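Local coordinates for acetoacetate decarboxylase (Sphingomonas wittichii, PDB 5UPB), which is an acetoacetate decarboxylase-like lyase that probably acts on keto acid substrates through a Schiff-base intermediate, as relatives of its family do, at residues 111-114 and 115-119; 226-229 and 230-233; 33-36 and 37-40; 103-107 and 108-112. All blocks are in the same frame, centred on the assembly; numbering follows the deposited sequence.

Contact 1 (111-114 and 115-119); sequences LIRG and WLNGY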
loop_
_atom_site.group_PDB
_atom_site.type_symbol
_atom_site.label_atom_id
_atom_site.label_comp_id
_atom_site.label_asym_id
_atom_site.label_seq_id
_atom_site.Cartn_x
_atom_site.Cartn_y
_atom_site.Cartn_z
ATOM N N LEU A 111 -2.982 14.191 -6.528
ATOM C CA LEU A 111 -2.089 15.119 -5.853
ATOM C C LEU A 111 -1.611 16.211 -6.803
ATOM O O LEU A 111 -1.654 17.414 -6.481
ATOM C CB LEU A 111 -0.918 14.349 -5.248
ATOM C CG LEU A 111 0.089 15.211 -4.489
ATOM C CD1 LEU A 111 0.742 14.330 -3.442
ATOM C CD2 LEU A 111 1.092 15.802 -5.432
ATOM N N ILE A 112 -1.131 15.814 -7.970
ATOM C CA ILE A 112 -0.532 16.781 -8.867
ATOM C C ILE A 112 -1.586 17.699 -9.482
ATOM O O ILE A 112 -1.387 18.918 -9.562
ATOM C CB ILE A 112 0.290 16.039 -9.932
ATOM C CG1 ILE A 112 1.586 15.446 -9.275
ATOM C CG2 ILE A 112 0.597 16.967 -11.101
ATOM C CD1 ILE A 112 2.586 16.500 -8.844
ATOM N N ARG A 113 -2.702 17.150 -9.941
ATOM C CA ARG A 113 -3.777 18.022 -10.417
ATOM C C ARG A 113 -4.143 19.036 -9.346
ATOM O O ARG A 113 -4.286 20.230 -9.625
ATOM C CB ARG A 113 -4.983 17.164 -10.822
ATOM C CG ARG A 113 -6.214 17.862 -11.478
ATOM C CD ARG A 113 -7.388 16.827 -11.611
ATOM N NE ARG A 113 -7.723 16.302 -10.274
ATOM C CZ ARG A 113 -8.245 15.108 -9.944
ATOM N NH1 ARG A 113 -8.560 14.128 -10.829
ATOM N NH2 ARG A 113 -8.455 14.905 -8.647
ATOM N N GLY A 114 -4.239 18.578 -8.098
ATOM C CA GLY A 114 -4.480 19.484 -6.989
ATOM C C GLY A 114 -3.439 20.579 -6.877
ATOM O O GLY A 114 -3.775 21.773 -6.798
ATOM N N TRP A 115 -2.157 20.199 -6.862
ATOM C CA TRP A 115 -1.114 21.206 -6.690
ATOM C C TRP A 115 -1.179 22.239 -7.808
ATOM O O TRP A 115 -0.967 23.437 -7.573
ATOM C CB TRP A 115 0.286 20.562 -6.651
ATOM C CG TRP A 115 0.763 19.992 -5.338
ATOM C CD1 TRP A 115 0.106 19.105 -4.530
ATOM C CD2 TRP A 115 2.033 20.244 -4.698
ATOM N NE1 TRP A 115 0.879 18.802 -3.418
ATOM C CE2 TRP A 115 2.064 19.478 -3.503
ATOM C CE3 TRP A 115 3.137 21.041 -5.017
ATOM C CZ2 TRP A 115 3.151 19.494 -2.620
ATOM C CZ3 TRP A 115 4.216 21.054 -4.142
ATOM C CH2 TRP A 115 4.208 20.283 -2.953
ATOM N N LEU A 116 -1.437 21.783 -9.043
ATOM C CA LEU A 116 -1.476 22.701 -10.175
ATOM C C LEU A 116 -2.574 23.731 -10.024
ATOM O O LEU A 116 -2.478 24.837 -10.569
ATOM C CB LEU A 116 -1.676 21.941 -11.475
ATOM C CG LEU A 116 -0.471 21.059 -11.839
ATOM C CD1 LEU A 116 -0.853 20.043 -12.953
ATOM C CD2 LEU A 116 0.685 21.935 -12.314
ATOM N N ASN A 117 -3.632 23.364 -9.331
ATOM C CA ASN A 117 -4.752 24.243 -9.055
ATOM C C ASN A 117 -4.700 24.799 -7.635
ATOM O O ASN A 117 -5.714 25.311 -7.131
ATOM C CB ASN A 117 -6.033 23.443 -9.308
ATOM C CG ASN A 117 -6.387 23.340 -10.792
ATOM O OD1 ASN A 117 -6.077 24.230 -11.577
ATOM N ND2 ASN A 117 -6.926 22.186 -11.199
ATOM N N GLY A 118 -3.532 24.685 -6.977
ATOM C CA GLY A 118 -3.306 25.339 -5.706
ATOM C C GLY A 118 -3.885 24.647 -4.509
ATOM O O GLY A 118 -4.069 25.296 -3.479
ATOM N N TYR A 119 -4.264 23.375 -4.647
ATOM C CA TYR A 119 -4.719 22.553 -3.536
ATOM C C TYR A 119 -3.503 21.907 -2.899
ATOM O O TYR A 119 -2.848 21.091 -3.556
ATOM C CB TYR A 119 -5.607 21.441 -4.025
ATOM C CG TYR A 119 -7.005 21.774 -4.436
ATOM C CD1 TYR A 119 -7.261 22.307 -5.695
ATOM C CD2 TYR A 119 -8.091 21.455 -3.624
ATOM C CE1 TYR A 119 -8.553 22.578 -6.118
ATOM C CE2 TYR A 119 -9.406 21.726 -4.037
ATOM C CZ TYR A 119 -9.625 22.279 -5.292
ATOM O OH TYR A 119 -10.911 22.546 -5.729
#
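W115 N and L116 N donate to L111 O and I112 O in successive i to i+4 bonds, L116 N reaching I112 O at 2.9 Å, and the helix then closes with Y119 N turning back onto G114 O at 2.7 Å.

The L111 side chain runs alongside the W115 indole. With its CG anti to the backbone N (chi1 -179°), L111 lays CD2 over a face of the five-membered indole ring, 3.9 Å from that ring's centroid. The indole NE1 is bonded to K121 O, and H5 of the second subunit meets the ring edge-to-face. A phenylalanine in place of W115 would probably leave K121 O without this donor and L111 CD2 with less aromatic surface beneath it. One residue further along, I112 CG2 touches L116 CD1 at 3.9 Å, the two side chains crossing obliquely. Y119 CB packs at 3.3 Å on G114 O. N117 N, past the last helical residue, bonds R113 O at 3.2 Å and adds a weak bond to G114 O, while N117 OD1 accepts from A252 N and from Q193 NE2 of the second subunit.

With G118 at positive phi (80°) as the C-prime residue and G118 N on W115 O at 2.9 Å, the ending of helix 108-116 is a Schellman motif.

Contact 2 (226-229 and 230-233); sequences DEAL and ECFA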
loop_
_atom_site.group_PDB
_atom_site.type_symbol
_atom_site.label_atom_id
_atom_site.label_comp_id
_atom_site.label_asym_id
_atom_site.label_seq_id
_atom_site.Cartn_x
_atom_site.Cartn_y
_atom_site.Cartn_z
ATOM N N ASP A 226 5.713 15.531 11.145
ATOM C CA ASP A 226 5.786 16.274 9.883
ATOM C C ASP A 226 4.421 16.819 9.434
ATOM O O ASP A 226 4.189 17.074 8.246
ATOM C CB ASP A 226 6.425 15.405 8.788
ATOM C CG ASP A 226 5.745 14.049 8.600
ATOM O OD1 ASP A 226 4.774 13.740 9.329
ATOM O OD2 ASP A 226 6.217 13.276 7.736
ATOM N N GLU A 227 3.513 17.029 10.380
ATOM C CA GLU A 227 2.213 17.630 10.106
ATOM C C GLU A 227 1.974 18.700 11.150
ATOM O O GLU A 227 2.684 18.772 12.150
ATOM C CB GLU A 227 1.080 16.605 10.170
ATOM C CG GLU A 227 1.251 15.413 9.260
ATOM C CD GLU A 227 1.017 15.760 7.803
ATOM O OE1 GLU A 227 0.828 16.967 7.488
ATOM O OE2 GLU A 227 1.006 14.825 6.960
ATOM N N ALA A 228 0.916 19.471 10.971
ATOM C CA ALA A 228 0.581 20.532 11.909
ATOM C C ALA A 228 -0.884 20.440 12.305
ATOM O O ALA A 228 -1.605 21.441 12.325
ATOM C CB ALA A 228 0.872 21.915 11.328
ATOM N N LEU A 229 -1.322 19.222 12.649
ATOM C CA LEU A 229 -2.719 18.944 12.953
ATOM C C LEU A 229 -3.181 19.694 14.187
ATOM O O LEU A 229 -4.371 19.970 14.317
ATOM C CB LEU A 229 -2.911 17.442 13.145
ATOM C CG LEU A 229 -2.653 16.640 11.878
ATOM C CD1 LEU A 229 -2.245 15.193 12.183
ATOM C CD2 LEU A 229 -3.904 16.675 11.026
ATOM N N GLU A 230 -2.256 20.042 15.084
ATOM C CA GLU A 230 -2.606 20.771 16.291
ATOM C C GLU A 230 -3.273 22.110 15.976
ATOM O O GLU A 230 -3.919 22.680 16.856
ATOM C CB GLU A 230 -1.355 20.979 17.157
ATOM C CG GLU A 230 -0.869 19.686 17.845
ATOM C CD GLU A 230 -0.122 18.706 16.897
ATOM O OE1 GLU A 230 0.329 19.118 15.796
ATOM O OE2 GLU A 230 0.009 17.510 17.261
ATOM N N CYS A 231 -3.080 22.661 14.776
ATOM C CA CYS A 231 -3.748 23.905 14.404
ATOM C C CYS A 231 -5.277 23.793 14.436
ATOM O O CYS A 231 -5.958 24.814 14.585
ATOM C CB CYS A 231 -3.276 24.335 13.020
ATOM S SG CYS A 231 -1.541 24.705 12.964
ATOM N N PHE A 232 -5.821 22.581 14.326
ATOM C CA PHE A 232 -7.257 22.338 14.336
ATOM C C PHE A 232 -7.722 21.714 15.645
ATOM O O PHE A 232 -8.876 21.312 15.760
ATOM C CB PHE A 232 -7.654 21.457 13.151
ATOM C CG PHE A 232 -7.528 22.147 11.807
ATOM C CD1 PHE A 232 -6.347 22.112 11.099
ATOM C CD2 PHE A 232 -8.611 22.798 11.243
ATOM C CE1 PHE A 232 -6.232 22.740 9.870
ATOM C CE2 PHE A 232 -8.504 23.429 10.016
ATOM C CZ PHE A 232 -7.313 23.397 9.327
ATOM N N ALA A 233 -6.856 21.660 16.648
ATOM C CA ALA A 233 -7.070 20.803 17.807
ATOM C C ALA A 233 -8.132 21.375 18.735
ATOM O O ALA A 233 -8.955 20.631 19.280
ATOM C CB ALA A 233 -5.755 20.604 18.573
HETATM O O HOH W 1 0.757 17.093 13.793
#
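The F232 ring has L229 O beside its edge, close to the ring plane, while apolar side chains (L39, L42, L86 and I88) pack against the phenyl group. The other flat group, the E230 carboxylate, folds back along the chain: its side chain bends at chi2 (76°), bringing OE1 to 3.6 Å from L229 N. A water joins the two, accepting from L229 N at 3.2 Å and lying 2.9 Å from E230 OE1, to which it can donate. E230 OE2 is held by S223 OG.

Backbone bonds from i+3 to i wind this piece, in the loop between strands 206-221 and 235-249, into a short 3-10 turn. C231 N meets A228 O at 3.1 Å, and F232 N meets L229 O at 3.0 Å with a nearly straight N-H (165°). A233 N continues the series onto E230 O. With SG beside the backbone N (chi1 -63°), the C231 thiol lies 4.0 Å from A228 CB. The E227 carboxylate leads away to K122 NZ and W104 NE1, and D226 pairs with R153 and with N75 ND2 of the second subunit.

The chemistry therefore divides: L229 and F232 pack on the strands and, for F232, also on helix 36-42, while the acidic ends of D226, E227 and E230 are each satisfied by partners beyond the turn, and water carries the link from E230 to the L229 amide.

Contact 3 (33-36 and 37-40); sequences RCDP and ARLQ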
loop_
_atom_site.group_PDB
_atom_site.type_symbol
_atom_site.label_atom_id
_atom_site.label_comp_id
_atom_site.label_asym_id
_atom_site.label_seq_id
_atom_site.Cartn_x
_atom_site.Cartn_y
_atom_site.Cartn_z
ATOM N N ARG A 33 -15.581 24.497 14.488
ATOM C CA ARG A 33 -15.173 25.885 14.673
ATOM C C ARG A 33 -13.903 25.875 15.504
ATOM O O ARG A 33 -13.860 25.234 16.555
ATOM C CB ARG A 33 -16.251 26.732 15.347
ATOM C CG ARG A 33 -15.892 28.232 15.419
ATOM C CD ARG A 33 -17.039 29.083 15.967
ATOM N NE ARG A 33 -18.278 28.889 15.202
ATOM C CZ ARG A 33 -19.427 28.425 15.696
ATOM N NH1 ARG A 33 -19.547 28.106 16.984
ATOM N NH2 ARG A 33 -20.472 28.289 14.891
ATOM N N CYS A 34 -12.853 26.492 14.984
ATOM C CA CYS A 34 -11.601 26.681 15.699
ATOM C C CYS A 34 -11.397 28.165 15.939
ATOM O O CYS A 34 -12.191 29.012 15.503
ATOM C CB CYS A 34 -10.404 26.106 14.919
ATOM S SG CYS A 34 -10.507 24.367 14.556
ATOM N N ASP A 35 -10.350 28.466 16.684
ATOM C CA ASP A 35 -9.941 29.842 16.940
ATOM C C ASP A 35 -9.555 30.496 15.615
ATOM O O ASP A 35 -8.575 30.064 14.989
ATOM C CB ASP A 35 -8.767 29.840 17.919
ATOM C CG ASP A 35 -8.333 31.229 18.332
ATOM O OD1 ASP A 35 -8.920 32.218 17.847
ATOM O OD2 ASP A 35 -7.407 31.326 19.164
ATOM N N PRO A 36 -10.243 31.550 15.173
ATOM C CA PRO A 36 -9.887 32.127 13.871
ATOM C C PRO A 36 -8.429 32.556 13.780
ATOM O O PRO A 36 -7.841 32.474 12.695
ATOM C CB PRO A 36 -10.852 33.319 13.742
ATOM C CG PRO A 36 -11.991 33.006 14.634
ATOM C CD PRO A 36 -11.400 32.240 15.780
ATOM N N ALA A 37 -7.804 32.958 14.894
ATOM C CA ALA A 37 -6.427 33.446 14.818
ATOM C C ALA A 37 -5.469 32.324 14.444
ATOM O O ALA A 37 -4.547 32.535 13.645
ATOM C CB ALA A 37 -6.022 34.085 16.149
ATOM N N ARG A 38 -5.678 31.120 14.986
ATOM C CA ARG A 38 -4.850 29.988 14.577
ATOM C C ARG A 38 -5.065 29.646 13.101
ATOM O O ARG A 38 -4.103 29.392 12.366
ATOM C CB ARG A 38 -5.171 28.752 15.421
ATOM C CG ARG A 38 -4.740 28.780 16.867
ATOM C CD ARG A 38 -4.923 27.392 17.456
ATOM N NE ARG A 38 -4.159 27.186 18.678
ATOM C CZ ARG A 38 -4.219 26.084 19.415
ATOM N NH1 ARG A 38 -5.019 25.087 19.058
ATOM N NH2 ARG A 38 -3.485 25.980 20.515
ATOM N N LEU A 39 -6.323 29.647 12.636
ATOM C CA LEU A 39 -6.565 29.306 11.239
ATOM C C LEU A 39 -5.993 30.356 10.300
ATOM O O LEU A 39 -5.484 30.013 9.227
ATOM C CB LEU A 39 -8.058 29.123 10.996
ATOM C CG LEU A 39 -8.758 28.129 11.892
ATOM C CD1 LEU A 39 -10.208 28.075 11.521
ATOM C CD2 LEU A 39 -8.149 26.796 11.729
ATOM N N GLN A 40 -6.041 31.637 10.686
ATOM C CA GLN A 40 -5.525 32.679 9.798
ATOM C C GLN A 40 -4.054 32.440 9.466
ATOM O O GLN A 40 -3.609 32.710 8.345
ATOM C CB GLN A 40 -5.700 34.069 10.425
ATOM C CG GLN A 40 -5.210 35.195 9.503
ATOM C CD GLN A 40 -6.133 35.413 8.290
ATOM O OE1 GLN A 40 -7.345 35.633 8.445
ATOM N NE2 GLN A 40 -5.562 35.341 7.082
#
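The D35 carboxylate accepts from A37 N, with OD1 3.2 Å from that nitrogen and the N-H pointing at it nearly straight (160°). The donor comes from above the carboxylate plane, 66° out of it. The side chain can turn to the amide because CG stands anti to the residue's own nitrogen (chi1 -176°). Two backbone bonds start the helix proper: L39 N to D35 O at 3.3 Å and Q40 N to P36 O at 2.8 Å. The Q40 amide is hydrogen-bonded at its tip, where OE1 accepts from V49 N and NE2 donates to L47 O.

This is an N-cap. D35 sits right before helix 36-42, and P36, the first helical residue, has no N-H to be satisfied there. The arrangement lets strand 21-34 pass directly into the helix, and a negative carboxylate at the helix start would probably interact favourably with the helix dipole.

Apolar packing is carried by C34 and L39, whose side chains approach each other across the turn. C34 CB is 3.9 Å from L39 CD1 and 4.0 Å from L39 CD2, meeting both methyls of the leucine fork. F232 packs on C34 and L39 as well, and V49 of strand 48-50 touches L39 and P36.

As for charges, D35 OD2 and R38 NE are of opposite sign but not in contact, 5.3 Å apart. The R38 chain runs out extended from CG to NE toward D234.

Contact 4 (103-107 and 108-112); sequences VWVDK and EWSLI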
loop_
_atom_site.group_PDB
_atom_site.type_symbol
_atom_site.label_atom_id
_atom_site.label_comp_id
_atom_site.label_asym_id
_atom_site.label_seq_id
_atom_site.Cartn_x
_atom_site.Cartn_y
_atom_site.Cartn_z
ATOM N N VAL A 103 -4.661 18.497 2.865
ATOM C CA VAL A 103 -5.341 17.469 2.086
ATOM C C VAL A 103 -4.405 16.282 1.924
ATOM O O VAL A 103 -3.217 16.459 1.624
ATOM C CB VAL A 103 -5.749 18.001 0.703
ATOM C CG1 VAL A 103 -6.547 16.941 -0.092
ATOM C CG2 VAL A 103 -6.549 19.283 0.860
ATOM N N TRP A 104 -4.941 15.070 2.120
ATOM C CA TRP A 104 -4.229 13.821 1.865
ATOM C C TRP A 104 -5.063 13.003 0.883
ATOM O O TRP A 104 -6.281 12.882 1.054
ATOM C CB TRP A 104 -3.974 13.018 3.165
ATOM C CG TRP A 104 -3.159 13.764 4.219
ATOM C CD1 TRP A 104 -1.791 13.670 4.434
ATOM C CD2 TRP A 104 -3.649 14.706 5.190
ATOM N NE1 TRP A 104 -1.428 14.484 5.482
ATOM C CE2 TRP A 104 -2.544 15.134 5.956
ATOM C CE3 TRP A 104 -4.914 15.224 5.486
ATOM C CZ2 TRP A 104 -2.660 16.052 6.991
ATOM C CZ3 TRP A 104 -5.032 16.139 6.531
ATOM C CH2 TRP A 104 -3.892 16.538 7.272
ATOM N N VAL A 105 -4.409 12.475 -0.158
ATOM C CA VAL A 105 -5.057 11.725 -1.223
ATOM C C VAL A 105 -4.218 10.475 -1.438
ATOM O O VAL A 105 -3.041 10.417 -1.054
ATOM C CB VAL A 105 -5.207 12.597 -2.513
ATOM C CG1 VAL A 105 -3.844 12.929 -3.147
ATOM C CG2 VAL A 105 -6.089 11.934 -3.540
ATOM N N ASP A 106 -4.805 9.455 -2.065
ATOM C CA ASP A 106 -4.040 8.213 -2.231
ATOM C C ASP A 106 -3.688 7.894 -3.679
ATOM O O ASP A 106 -3.321 6.758 -3.969
ATOM C CB ASP A 106 -4.738 7.015 -1.580
ATOM C CG ASP A 106 -6.119 6.730 -2.147
ATOM O OD1 ASP A 106 -6.478 7.331 -3.155
ATOM O OD2 ASP A 106 -6.803 5.830 -1.607
ATOM N N LYS A 107 -3.764 8.871 -4.577
ATOM C CA LYS A 107 -3.326 8.706 -5.955
ATOM C C LYS A 107 -2.562 9.970 -6.335
ATOM O O LYS A 107 -3.056 11.081 -6.150
ATOM C CB LYS A 107 -4.529 8.485 -6.906
ATOM C CG LYS A 107 -5.280 7.183 -6.694
ATOM C CD LYS A 107 -4.436 5.993 -7.096
ATOM C CE LYS A 107 -5.033 4.657 -6.677
ATOM N NZ LYS A 107 -6.427 4.558 -7.278
ATOM N N GLU A 108 -1.356 9.817 -6.861
ATOM C CA GLU A 108 -0.544 11.005 -7.089
ATOM C C GLU A 108 -1.033 11.830 -8.267
ATOM O O GLU A 108 -0.719 13.028 -8.321
ATOM C CB GLU A 108 0.964 10.621 -7.238
ATOM C CG GLU A 108 1.482 10.402 -8.637
ATOM C CD GLU A 108 0.987 9.096 -9.286
ATOM O OE1 GLU A 108 -0.236 8.917 -9.458
ATOM O OE2 GLU A 108 1.821 8.220 -9.637
ATOM N N TRP A 109 -1.790 11.246 -9.205
ATOM C CA TRP A 109 -2.383 12.074 -10.255
ATOM C C TRP A 109 -3.378 13.059 -9.682
ATOM O O TRP A 109 -3.506 14.175 -10.189
ATOM C CB TRP A 109 -3.054 11.241 -11.349
ATOM C CG TRP A 109 -3.842 10.048 -10.914
ATOM C CD1 TRP A 109 -3.389 8.778 -10.789
ATOM C CD2 TRP A 109 -5.243 10.002 -10.622
ATOM N NE1 TRP A 109 -4.403 7.936 -10.407
ATOM C CE2 TRP A 109 -5.558 8.657 -10.305
ATOM C CE3 TRP A 109 -6.262 10.958 -10.618
ATOM C CZ2 TRP A 109 -6.843 8.240 -9.971
ATOM C CZ3 TRP A 109 -7.559 10.541 -10.251
ATOM C CH2 TRP A 109 -7.822 9.183 -9.934
ATOM N N SER A 110 -4.037 12.696 -8.597
ATOM C CA SER A 110 -4.910 13.641 -7.927
ATOM C C SER A 110 -4.108 14.632 -7.099
ATOM O O SER A 110 -4.445 15.828 -7.060
ATOM C CB SER A 110 -5.923 12.877 -7.062
ATOM O OG SER A 110 -6.747 13.804 -6.387
ATOM N N LEU A 111 -2.982 14.191 -6.528
ATOM C CA LEU A 111 -2.089 15.119 -5.853
ATOM C C LEU A 111 -1.611 16.211 -6.803
ATOM O O LEU A 111 -1.654 17.414 -6.481
ATOM C CB LEU A 111 -0.918 14.349 -5.248
ATOM C CG LEU A 111 0.089 15.211 -4.489
ATOM C CD1 LEU A 111 0.742 14.330 -3.442
ATOM C CD2 LEU A 111 1.092 15.802 -5.432
ATOM N N ILE A 112 -1.131 15.814 -7.970
ATOM C CA ILE A 112 -0.532 16.781 -8.867
ATOM C C ILE A 112 -1.586 17.699 -9.482
ATOM O O ILE A 112 -1.387 18.918 -9.562
ATOM C CB ILE A 112 0.290 16.039 -9.932
ATOM C CG1 ILE A 112 1.586 15.446 -9.275
ATOM C CG2 ILE A 112 0.597 16.967 -11.101
ATOM C CD1 ILE A 112 2.586 16.500 -8.844
#
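K107 O takes the first amides of helix 108-116, from S110 and L111, at the junction where strand 95-105 passes into the helix with K107 in the N-cap position. E108 opens the helix. Its OE1 makes a weak bond to the neighbouring W109 N, while OE2 forms a salt bridge to R153 NE and accepts from I123 N, both of the second subunit.

W109 comes next, with CG between its backbone N and carbonyl carbon (chi1 41°), the crowded position, and this lays the indole along K107. K107 CB sits over one face, 3.8 Å from the centroid of the five-membered ring and 3.5 Å from W109 NE1. The aliphatic chain continues along the indole, CG touching W109 CZ2 at 3.8 Å, before NZ reaches A77 O and V80 O. W109 NE1 is bonded to H154 NE2 of the second subunit, and Y81 meets the indole with the ring planes at about 90°. An alanine at W109 is likely to leave the K107 methylenes without their ring face and H154 of the second subunit without its indole partner.

S110 N makes a weak bond to K107 O. The S110 hydroxyl is turned against V105, its OG 3.5 Å from V105 CG2, and shares a weak hydrogen bond with K121 NZ.

L111 N bonds K107 O at 3.1 Å, in the carbonyl plane, so K107 O grips two amides at the start of the helix. V105 CG1 stands 3.7 Å from L111 N and 3.9 Å from L111 CB.

In the fold
All four contacts are local turns, so none closes a long loop, and none nests in or crosses another. From the N terminus, contact 3 carries strand 21-34 into helix 36-42. Contact 4 takes strand 95-105 into helix 108-116, and contact 1 ends the same helix, sharing L111 and I112 with contact 4, before strand 121-123. Contact 2 lies last, in the loop between strands 206-221 and 235-249. It touches contact 3, where R38 packs against the backbone of E230 and C231, and contact 4, where E227 OE2 probably bonds W104 NE1. Contacts 1, 2 and 4 also reach the second subunit; contact 3 touches no other chain.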